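PDB 2R1J: repressor protein C2 from Enterobacteria phage P22, which binds the OR and OL operators of the phage and blocks transcription of lytic genes, so that the prophage stays silent in the host chromosome. Local coordinates for residues E44-G47 with E48-L51; A34-Q37 with W38-E42; A12-K16 with L17-Q21. One frame throughout, in Å; residues are numbered along the deposited sequence.

Interaction 1 of 3, residues E44-G47 with E48-L51. With nucleotides of chain A.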
# COMPACT_ATOMS: atom_id res chain seq x y z
N GLU C 44 5.68 -7.58 4.71
CA GLU C 44 4.82 -7.17 3.59
C GLU C 44 5.24 -5.74 3.24
O GLU C 44 5.69 -4.97 4.10
CB GLU C 44 3.35 -7.17 3.98
CG GLU C 44 2.78 -8.57 4.05
CD GLU C 44 1.29 -8.62 4.34
OE1 GLU C 44 0.59 -7.58 4.29
OE2 GLU C 44 0.81 -9.74 4.61
N PRO C 45 5.11 -5.37 1.96
CA PRO C 45 5.51 -4.02 1.56
C PRO C 45 4.63 -2.94 2.19
O PRO C 45 3.42 -3.14 2.37
CB PRO C 45 5.38 -4.04 0.04
CG PRO C 45 4.33 -5.09 -0.21
CD PRO C 45 4.58 -6.15 0.82
N ASN C 46 5.25 -1.80 2.47
CA ASN C 46 4.49 -0.69 3.04
C ASN C 46 3.66 -0.04 1.91
O ASN C 46 3.67 -0.51 0.78
CB ASN C 46 5.43 0.30 3.76
CG ASN C 46 6.34 1.08 2.83
OD1 ASN C 46 6.06 1.20 1.64
ND2 ASN C 46 7.41 1.62 3.38
N GLY C 47 2.95 1.03 2.22
CA GLY C 47 2.08 1.64 1.22
C GLY C 47 2.73 2.08 -0.07
O GLY C 47 2.32 1.69 -1.18
N GLU C 48 3.75 2.91 0.06
CA GLU C 48 4.44 3.41 -1.12
C GLU C 48 5.09 2.27 -1.89
O GLU C 48 5.04 2.21 -3.14
CB GLU C 48 5.52 4.42 -0.69
CG GLU C 48 6.49 4.85 -1.79
CD GLU C 48 7.33 6.07 -1.39
OE1 GLU C 48 7.38 6.37 -0.17
OE2 GLU C 48 7.94 6.71 -2.28
N ASN C 49 5.68 1.34 -1.15
CA ASN C 49 6.38 0.25 -1.80
C ASN C 49 5.42 -0.73 -2.49
O ASN C 49 5.76 -1.27 -3.55
CB ASN C 49 7.29 -0.47 -0.81
CG ASN C 49 8.50 0.38 -0.42
OD1 ASN C 49 8.90 1.31 -1.15
ND2 ASN C 49 9.11 0.07 0.72
N LEU C 50 4.25 -0.99 -1.91
CA LEU C 50 3.32 -1.89 -2.56
C LEU C 50 2.88 -1.29 -3.90
O LEU C 50 2.80 -2.00 -4.91
CB LEU C 50 2.08 -2.17 -1.69
CG LEU C 50 0.96 -3.01 -2.32
CD1 LEU C 50 1.42 -4.42 -2.67
CD2 LEU C 50 -0.19 -3.05 -1.32
N LEU C 51 2.61 0.01 -3.92
CA LEU C 51 2.19 0.62 -5.17
C LEU C 51 3.31 0.55 -6.21
O LEU C 51 3.07 0.18 -7.37
CB LEU C 51 1.72 2.05 -4.93
CG LEU C 51 0.21 2.14 -4.71
CD1 LEU C 51 -0.48 1.88 -6.06
CD2 LEU C 51 -0.29 1.14 -3.69
P DC A 13 8.92 -2.41 3.53
OP1 DC A 13 8.06 -1.86 2.48
OP2 DC A 13 9.48 -3.77 3.41
O5' DC A 13 10.16 -1.43 3.58
C5' DC A 13 11.46 -1.87 3.25
C4' DC A 13 12.46 -1.14 4.12
O4' DC A 13 12.31 -1.65 5.48
C3' DC A 13 13.90 -1.47 3.73
O3' DC A 13 14.49 -0.50 2.90
C2' DC A 13 14.65 -1.60 5.04
C1' DC A 13 13.58 -1.70 6.12
N1 DC A 13 13.70 -3.00 6.83
C2 DC A 13 14.60 -3.09 7.90
O2 DC A 13 15.31 -2.12 8.14
N3 DC A 13 14.69 -4.23 8.61
C4 DC A 13 13.95 -5.29 8.27
N4 DC A 13 14.04 -6.39 9.03
C5 DC A 13 13.07 -5.25 7.15
C6 DC A 13 12.97 -4.09 6.47
P DT A 12 4.96 -5.60 7.86
OP1 DT A 12 3.77 -5.10 7.15
OP2 DT A 12 5.35 -7.02 7.74
O5' DT A 12 6.21 -4.69 7.55
C5' DT A 12 6.03 -3.28 7.43
C4' DT A 12 7.34 -2.60 7.14
O4' DT A 12 8.24 -2.73 8.27
C3' DT A 12 8.09 -3.17 5.93
O3' DT A 12 8.26 -2.12 4.97
C2' DT A 12 9.39 -3.70 6.51
C1' DT A 12 9.56 -2.90 7.80
N1 DT A 12 10.33 -3.57 8.86
C2 DT A 12 11.38 -2.88 9.42
O2 DT A 12 11.73 -1.78 9.04
N3 DT A 12 12.00 -3.51 10.46
C4 DT A 12 11.70 -4.72 10.99
O4 DT A 12 12.30 -5.11 12.00
C5 DT A 12 10.63 -5.44 10.33
C7 DT A 12 10.29 -6.82 10.79
C6 DT A 12 10.00 -4.83 9.31
O HOH W 1 8.76 4.23 1.91
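N46 and N49 meet across the start of helix 47-56, where OD1 of N46 takes the backbone N-H of N49 at 2.8 Å. The donor lies almost straight out from the amide carbonyl, with a C=O...N angle of 174°. N46 can reach it because its CG sits between the backbone N and the carbonyl carbon (chi1 69°), which turns the short amide back over the first turn. The same oxygen also touches CB of N49 at 3.2 Å, and the two side-chain amides lie at a shallow angle of 21° to each other. N46 is thus the N-cap of the helix, and in this DNA-binding domain of the HTH cro/C1 family the capped end faces the operator backbone. One phosphate oxygen, OP1 of DC13 of chain A, is gripped twice, by N46 N at 2.8 Å and by N49 ND2 at 2.8 Å, the latter bond nearly linear. N49 delivers its amide with CG anti to the carbonyl carbon. The dipole of the helix start probably adds to the attraction for this phosphate. Upstream, E44 N binds OP2 of DT12 of chain A. Behind the cap the P45 ring leans on L50, CG lying 3.9 Å from CD1, while L50 N closes the first helical turn onto N46 O. ND2 of N46 and OE1 of E48 share a water. W38 touches both P45 and N49, and L50 packs on helix 61-66 and on G47 of the second subunit.

Interaction 2 of 3, residues A34-Q37 with W38-E42. With nucleotides of chain B; nucleotides of chain A.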
# COMPACT_ATOMS: atom_id res chain seq x y z
N ALA C 34 14.90 -6.70 0.69
CA ALA C 34 13.50 -6.42 0.92
C ALA C 34 12.64 -7.28 -0.01
O ALA C 34 11.60 -7.81 0.38
CB ALA C 34 13.22 -4.94 0.67
N ILE C 35 13.07 -7.43 -1.27
CA ILE C 35 12.29 -8.25 -2.19
C ILE C 35 12.23 -9.68 -1.65
O ILE C 35 11.17 -10.32 -1.66
CB ILE C 35 12.91 -8.26 -3.62
CG1 ILE C 35 12.95 -6.85 -4.19
CG2 ILE C 35 12.08 -9.18 -4.53
CD1 ILE C 35 11.61 -6.16 -4.28
N SER C 36 13.37 -10.18 -1.19
CA SER C 36 13.47 -11.53 -0.62
C SER C 36 12.54 -11.70 0.57
O SER C 36 11.87 -12.72 0.72
CB SER C 36 14.91 -11.84 -0.22
OG SER C 36 14.99 -13.04 0.52
N GLN C 37 12.47 -10.66 1.40
CA GLN C 37 11.61 -10.72 2.57
C GLN C 37 10.13 -10.76 2.17
O GLN C 37 9.36 -11.49 2.77
CB GLN C 37 11.92 -9.54 3.50
CG GLN C 37 13.31 -9.57 4.08
CD GLN C 37 13.72 -8.23 4.68
OE1 GLN C 37 13.21 -7.17 4.27
NE2 GLN C 37 14.65 -8.27 5.63
N TRP C 38 9.73 -9.96 1.18
CA TRP C 38 8.34 -9.97 0.74
C TRP C 38 7.99 -11.32 0.12
O TRP C 38 6.90 -11.86 0.38
CB TRP C 38 8.07 -8.90 -0.31
CG TRP C 38 8.33 -7.51 0.19
CD1 TRP C 38 8.42 -7.10 1.50
CD2 TRP C 38 8.56 -6.36 -0.61
NE1 TRP C 38 8.71 -5.75 1.55
CE2 TRP C 38 8.79 -5.27 0.27
CE3 TRP C 38 8.58 -6.14 -1.99
CZ2 TRP C 38 9.06 -3.98 -0.19
CZ3 TRP C 38 8.85 -4.85 -2.46
CH2 TRP C 38 9.09 -3.78 -1.56
N GLU C 39 8.90 -11.87 -0.68
CA GLU C 39 8.58 -13.14 -1.35
C GLU C 39 8.42 -14.30 -0.39
O GLU C 39 7.60 -15.19 -0.64
CB GLU C 39 9.65 -13.48 -2.42
CG GLU C 39 9.75 -12.41 -3.47
CD GLU C 39 10.55 -12.81 -4.70
OE1 GLU C 39 11.42 -13.68 -4.59
OE2 GLU C 39 10.31 -12.19 -5.75
N ARG C 40 9.19 -14.30 0.69
CA ARG C 40 9.13 -15.35 1.69
C ARG C 40 8.13 -15.05 2.80
O ARG C 40 8.01 -15.79 3.78
CB ARG C 40 10.52 -15.58 2.28
CG ARG C 40 11.52 -16.21 1.30
CD ARG C 40 12.88 -16.37 1.91
NE ARG C 40 13.50 -15.08 2.11
CZ ARG C 40 13.50 -14.42 3.27
NH1 ARG C 40 12.93 -14.97 4.34
NH2 ARG C 40 14.04 -13.22 3.34
N SER C 41 7.40 -13.96 2.63
CA SER C 41 6.39 -13.56 3.61
C SER C 41 6.98 -13.22 5.00
O SER C 41 6.29 -13.32 6.02
CB SER C 41 5.33 -14.65 3.73
OG SER C 41 4.54 -14.69 2.54
N GLU C 42 8.25 -12.80 5.02
CA GLU C 42 8.95 -12.40 6.26
C GLU C 42 8.37 -11.02 6.68
O GLU C 42 8.32 -10.68 7.87
CB GLU C 42 10.46 -12.29 6.01
CG GLU C 42 11.30 -11.97 7.25
CD GLU C 42 12.81 -11.91 6.98
OE1 GLU C 42 13.49 -11.10 7.65
OE2 GLU C 42 13.35 -12.67 6.11
P DT B 4 15.25 -16.39 -1.35
OP1 DT B 4 14.24 -17.46 -1.45
OP2 DT B 4 14.79 -14.97 -1.50
O5' DT B 4 16.00 -16.59 0.03
C5' DT B 4 16.70 -17.82 0.27
C4' DT B 4 17.45 -17.78 1.58
O4' DT B 4 18.57 -16.87 1.50
C3' DT B 4 16.65 -17.37 2.82
O3' DT B 4 17.04 -18.27 3.86
C2' DT B 4 17.14 -15.96 3.11
C1' DT B 4 18.58 -16.02 2.65
N1 DT B 4 19.21 -14.76 2.23
C2 DT B 4 20.44 -14.41 2.78
O2 DT B 4 20.96 -15.03 3.69
N3 DT B 4 21.02 -13.31 2.22
C4 DT B 4 20.51 -12.52 1.21
O4 DT B 4 21.18 -11.60 0.77
C5 DT B 4 19.19 -12.88 0.74
C7 DT B 4 18.54 -12.04 -0.31
C6 DT B 4 18.61 -13.97 1.27
P DC A 13 8.92 -2.41 3.53
OP1 DC A 13 8.06 -1.86 2.48
OP2 DC A 13 9.48 -3.77 3.41
O5' DC A 13 10.16 -1.43 3.58
C5' DC A 13 11.46 -1.87 3.25
C4' DC A 13 12.46 -1.14 4.12
O4' DC A 13 12.31 -1.65 5.48
C3' DC A 13 13.90 -1.47 3.73
O3' DC A 13 14.49 -0.50 2.90
C2' DC A 13 14.65 -1.60 5.04
C1' DC A 13 13.58 -1.70 6.12
N1 DC A 13 13.70 -3.00 6.83
C2 DC A 13 14.60 -3.09 7.90
O2 DC A 13 15.31 -2.12 8.14
N3 DC A 13 14.69 -4.23 8.61
C4 DC A 13 13.95 -5.29 8.27
N4 DC A 13 14.04 -6.39 9.03
C5 DC A 13 13.07 -5.25 7.15
C6 DC A 13 12.97 -4.09 6.47
P DT A 14 15.64 -0.94 1.86
OP1 DT A 14 15.64 0.10 0.82
OP2 DT A 14 15.42 -2.36 1.51
O5' DT A 14 16.97 -0.79 2.71
C5' DT A 14 17.21 0.44 3.40
C4' DT A 14 18.50 0.33 4.18
O4' DT A 14 18.28 -0.53 5.32
C3' DT A 14 19.58 -0.32 3.34
O3' DT A 14 20.80 0.39 3.30
C2' DT A 14 19.80 -1.68 3.96
C1' DT A 14 19.26 -1.56 5.37
N1 DT A 14 18.58 -2.81 5.74
C2 DT A 14 18.96 -3.50 6.87
O2 DT A 14 19.87 -3.14 7.60
N3 DT A 14 18.24 -4.64 7.11
C4 DT A 14 17.24 -5.17 6.34
O4 DT A 14 16.69 -6.20 6.69
C5 DT A 14 16.91 -4.41 5.15
C7 DT A 14 15.87 -4.93 4.20
C6 DT A 14 17.57 -3.28 4.92
O HOH W 2 16.36 -10.55 7.18
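The recognition helix of the helix-turn-helix unit, residues 32-39, carries this contact into the turn behind it, where S36 and R40 meet side by side. R40 presents NE and NH2 to the one hydroxyl oxygen, OG of S36, each at 3.0 Å and both within 1° of the guanidinium plane. A bend at chi3 (-69°) folds the arginine back for this grip. OG of S36 in turn donates to OP2 of DT4 of chain B at 2.8 Å, so the arginine orients a hydroxyl that holds the backbone of one strand. The far end of the guanidinium is fixed by E42, whose OE2 accepts from both NH1 and NH2 in a salt bridge, NH2 at 2.9 Å. This probably balances part of the charge on R40, and its plane is held from two directions. The chain between them ends the helix in a Schellman motif, with S41 at positive phi and E42 N bonded to Q37 O at 2.8 Å. Q37 makes a hydrogen bond to a base in the major groove: NE2 donates to O4 of DT14 of chain A at 3.1 Å, and OE1 lies near C5 of DC13 of chain A. CB of S36 touches the thymine methyl C7 of DT4 of chain B. A water joins NE2 of Q37 to OE1 of E42. W38 holds the backbone of the strand that Q37 reads, its NE1 donating to OP2 of DC13 of chain A at 2.8 Å with the phosphate at the ring edge. A34 O lies over one indole face, and I35 CD1 touches CZ3 obliquely at 3.6 Å. The carboxylate of E39 turns instead to R14 and R11 of helix 6-17.

Interaction 3 of 3, residues A12-K16 with L17-Q21. With nucleotides of chain B.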
# COMPACT_ATOMS: atom_id res chain seq x y z
N ALA C 12 6.20 -15.39 -8.27
CA ALA C 12 5.78 -15.90 -9.57
C ALA C 12 5.76 -14.81 -10.63
O ALA C 12 6.19 -15.01 -11.77
CB ALA C 12 4.42 -16.55 -9.48
N ARG C 13 5.30 -13.62 -10.25
CA ARG C 13 5.22 -12.51 -11.18
C ARG C 13 6.62 -12.05 -11.60
O ARG C 13 6.84 -11.69 -12.77
CB ARG C 13 4.44 -11.37 -10.53
CG ARG C 13 3.66 -10.52 -11.48
CD ARG C 13 2.65 -11.36 -12.23
NE ARG C 13 1.83 -10.55 -13.12
CZ ARG C 13 2.30 -9.83 -14.13
NH1 ARG C 13 1.47 -9.13 -14.90
NH2 ARG C 13 3.60 -9.81 -14.39
N ARG C 14 7.56 -12.07 -10.66
CA ARG C 14 8.93 -11.67 -10.96
C ARG C 14 9.56 -12.68 -11.94
O ARG C 14 10.23 -12.28 -12.89
CB ARG C 14 9.77 -11.61 -9.68
CG ARG C 14 11.22 -11.22 -9.94
CD ARG C 14 12.00 -11.02 -8.66
NE ARG C 14 12.04 -12.21 -7.81
CZ ARG C 14 12.82 -13.26 -8.02
NH1 ARG C 14 13.63 -13.28 -9.09
NH2 ARG C 14 12.79 -14.29 -7.18
N LYS C 15 9.36 -13.97 -11.68
CA LYS C 15 9.89 -15.04 -12.55
C LYS C 15 9.38 -14.83 -13.98
O LYS C 15 10.11 -15.06 -14.94
CB LYS C 15 9.42 -16.41 -12.08
CG LYS C 15 9.69 -16.75 -10.64
CD LYS C 15 11.15 -16.91 -10.39
CE LYS C 15 11.38 -18.06 -9.43
NZ LYS C 15 12.81 -18.49 -9.45
N LYS C 16 8.13 -14.42 -14.12
CA LYS C 16 7.53 -14.18 -15.43
C LYS C 16 8.29 -13.09 -16.20
O LYS C 16 8.53 -13.21 -17.40
CB LYS C 16 6.07 -13.78 -15.25
CG LYS C 16 5.09 -14.46 -16.18
CD LYS C 16 5.09 -15.97 -15.98
CE LYS C 16 4.09 -16.66 -16.91
NZ LYS C 16 4.21 -18.16 -16.86
N LEU C 17 8.67 -12.02 -15.50
CA LEU C 17 9.40 -10.91 -16.11
C LEU C 17 10.87 -11.23 -16.33
O LEU C 17 11.60 -10.47 -16.97
CB LEU C 17 9.30 -9.66 -15.22
CG LEU C 17 8.01 -8.83 -15.24
CD1 LEU C 17 7.94 -8.05 -16.54
CD2 LEU C 17 6.80 -9.73 -15.08
N LYS C 18 11.31 -12.37 -15.80
CA LYS C 18 12.69 -12.81 -15.91
C LYS C 18 13.69 -11.78 -15.43
O LYS C 18 14.53 -11.31 -16.19
CB LYS C 18 13.04 -13.20 -17.35
CG LYS C 18 12.13 -14.27 -17.90
CD LYS C 18 12.51 -14.62 -19.32
CE LYS C 18 11.47 -15.57 -19.91
NZ LYS C 18 11.93 -16.04 -21.26
N ILE C 19 13.61 -11.43 -14.15
CA ILE C 19 14.56 -10.48 -13.60
C ILE C 19 14.95 -10.95 -12.21
O ILE C 19 14.19 -11.64 -11.54
CB ILE C 19 13.97 -9.06 -13.54
CG1 ILE C 19 12.70 -9.06 -12.70
CG2 ILE C 19 13.67 -8.56 -14.95
CD1 ILE C 19 12.13 -7.68 -12.48
N ARG C 20 16.16 -10.59 -11.79
CA ARG C 20 16.67 -11.00 -10.48
C ARG C 20 16.00 -10.14 -9.40
O ARG C 20 15.35 -9.14 -9.71
CB ARG C 20 18.19 -10.81 -10.42
CG ARG C 20 18.68 -9.39 -10.75
CD ARG C 20 20.17 -9.24 -10.50
NE ARG C 20 20.63 -7.88 -10.81
CZ ARG C 20 21.89 -7.46 -10.66
NH1 ARG C 20 22.84 -8.29 -10.22
NH2 ARG C 20 22.20 -6.21 -10.95
N GLN C 21 16.13 -10.55 -8.14
CA GLN C 21 15.53 -9.79 -7.04
C GLN C 21 16.14 -8.40 -6.98
O GLN C 21 15.44 -7.40 -6.74
CB GLN C 21 15.77 -10.49 -5.70
CG GLN C 21 15.00 -11.79 -5.54
CD GLN C 21 15.18 -12.42 -4.17
OE1 GLN C 21 16.22 -12.29 -3.53
NE2 GLN C 21 14.16 -13.14 -3.71
P DT B 3 17.64 -14.15 -7.51
OP1 DT B 3 16.44 -14.78 -8.11
OP2 DT B 3 17.81 -12.69 -7.58
O5' DT B 3 17.75 -14.64 -6.00
C5' DT B 3 17.66 -16.03 -5.72
C4' DT B 3 17.91 -16.32 -4.25
O4' DT B 3 19.25 -15.96 -3.86
C3' DT B 3 16.97 -15.66 -3.23
O3' DT B 3 16.42 -16.71 -2.42
C2' DT B 3 17.90 -14.78 -2.40
C1' DT B 3 19.22 -15.52 -2.52
N1 DT B 3 20.43 -14.72 -2.26
C2 DT B 3 21.25 -15.08 -1.22
O2 DT B 3 21.01 -16.00 -0.46
N3 DT B 3 22.37 -14.31 -1.08
C4 DT B 3 22.75 -13.24 -1.86
O4 DT B 3 23.81 -12.64 -1.61
C5 DT B 3 21.84 -12.90 -2.93
C7 DT B 3 22.15 -11.74 -3.82
C6 DT B 3 20.74 -13.65 -3.07
P DT B 4 15.25 -16.39 -1.35
OP1 DT B 4 14.24 -17.46 -1.45
OP2 DT B 4 14.79 -14.97 -1.50
O5' DT B 4 16.00 -16.59 0.03
C5' DT B 4 16.70 -17.82 0.27
C4' DT B 4 17.45 -17.78 1.58
O4' DT B 4 18.57 -16.87 1.50
C3' DT B 4 16.65 -17.37 2.82
O3' DT B 4 17.04 -18.27 3.86
C2' DT B 4 17.14 -15.96 3.11
C1' DT B 4 18.58 -16.02 2.65
N1 DT B 4 19.21 -14.76 2.23
C2 DT B 4 20.44 -14.41 2.78
O2 DT B 4 20.96 -15.03 3.69
N3 DT B 4 21.02 -13.31 2.22
C4 DT B 4 20.51 -12.52 1.21
O4 DT B 4 21.18 -11.60 0.77
C5 DT B 4 19.19 -12.88 0.74
C7 DT B 4 18.54 -12.04 -0.31
C6 DT B 4 18.61 -13.97 1.27
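NH1 of R14 faces two acceptors, giving a sound bond to I19 O at 3.0 Å and a weak one to OP1 of DT3 of chain B. The bond to I19 lies in the plane of both the carbonyl and the guanidinium, and CG of R14 also touches I19 O, at 3.4 Å. R14 leaves helix 6-17 with CG anti to its own backbone N (chi1 179°), runs extended to CD and then bends at chi3. That course brings the flat head under Q21, whose CG sits over the centre of one guanidinium face, 3.6 Å from CZ. NE of R14 makes a salt bridge with E39. This is the link from helix 6-17 into helix 21-28, the first helix of the helix-turn-helix unit, and its start points at the DNA backbone. Q21 N donates to OP2 of DT3 of chain B at 2.8 Å, nearly straight at 170°, and the helix start probably strengthens the pull on that phosphate. The Q21 side chain stretches on along the strand, so that NE2 reaches OP2 of DT4 of chain B at 2.9 Å. At the other end of the link, K18 takes positive phi and its N bonds to K15 O from above the carbonyl plane. CD2 of L17 there lies against the edge of the R13 guanidinium, 3.3 Å from NH2.

In the fold
Interaction 2, on the recognition helix, is the buried contact and reaches the bases, whereas interactions 1 and 3 are partly buried and lie on opposite sides of the chain's centre, about 18 Å apart between centres. Each of those two brings a helix start to the DNA backbone, one per strand: in interaction 1 backbone N-H and side-chain amide converge on one phosphate, in interaction 3 they divide between two consecutive ones. Interaction 2 touches both: W38 packs on P45 and N49, while E39 meets R14 through a salt bridge and approaches Q21 NE2 in a probable hydrogen bond. Salt bridge and packing together tie helix 32-39 to residues 12-21, whereas the touches to residues 44-51 are packing.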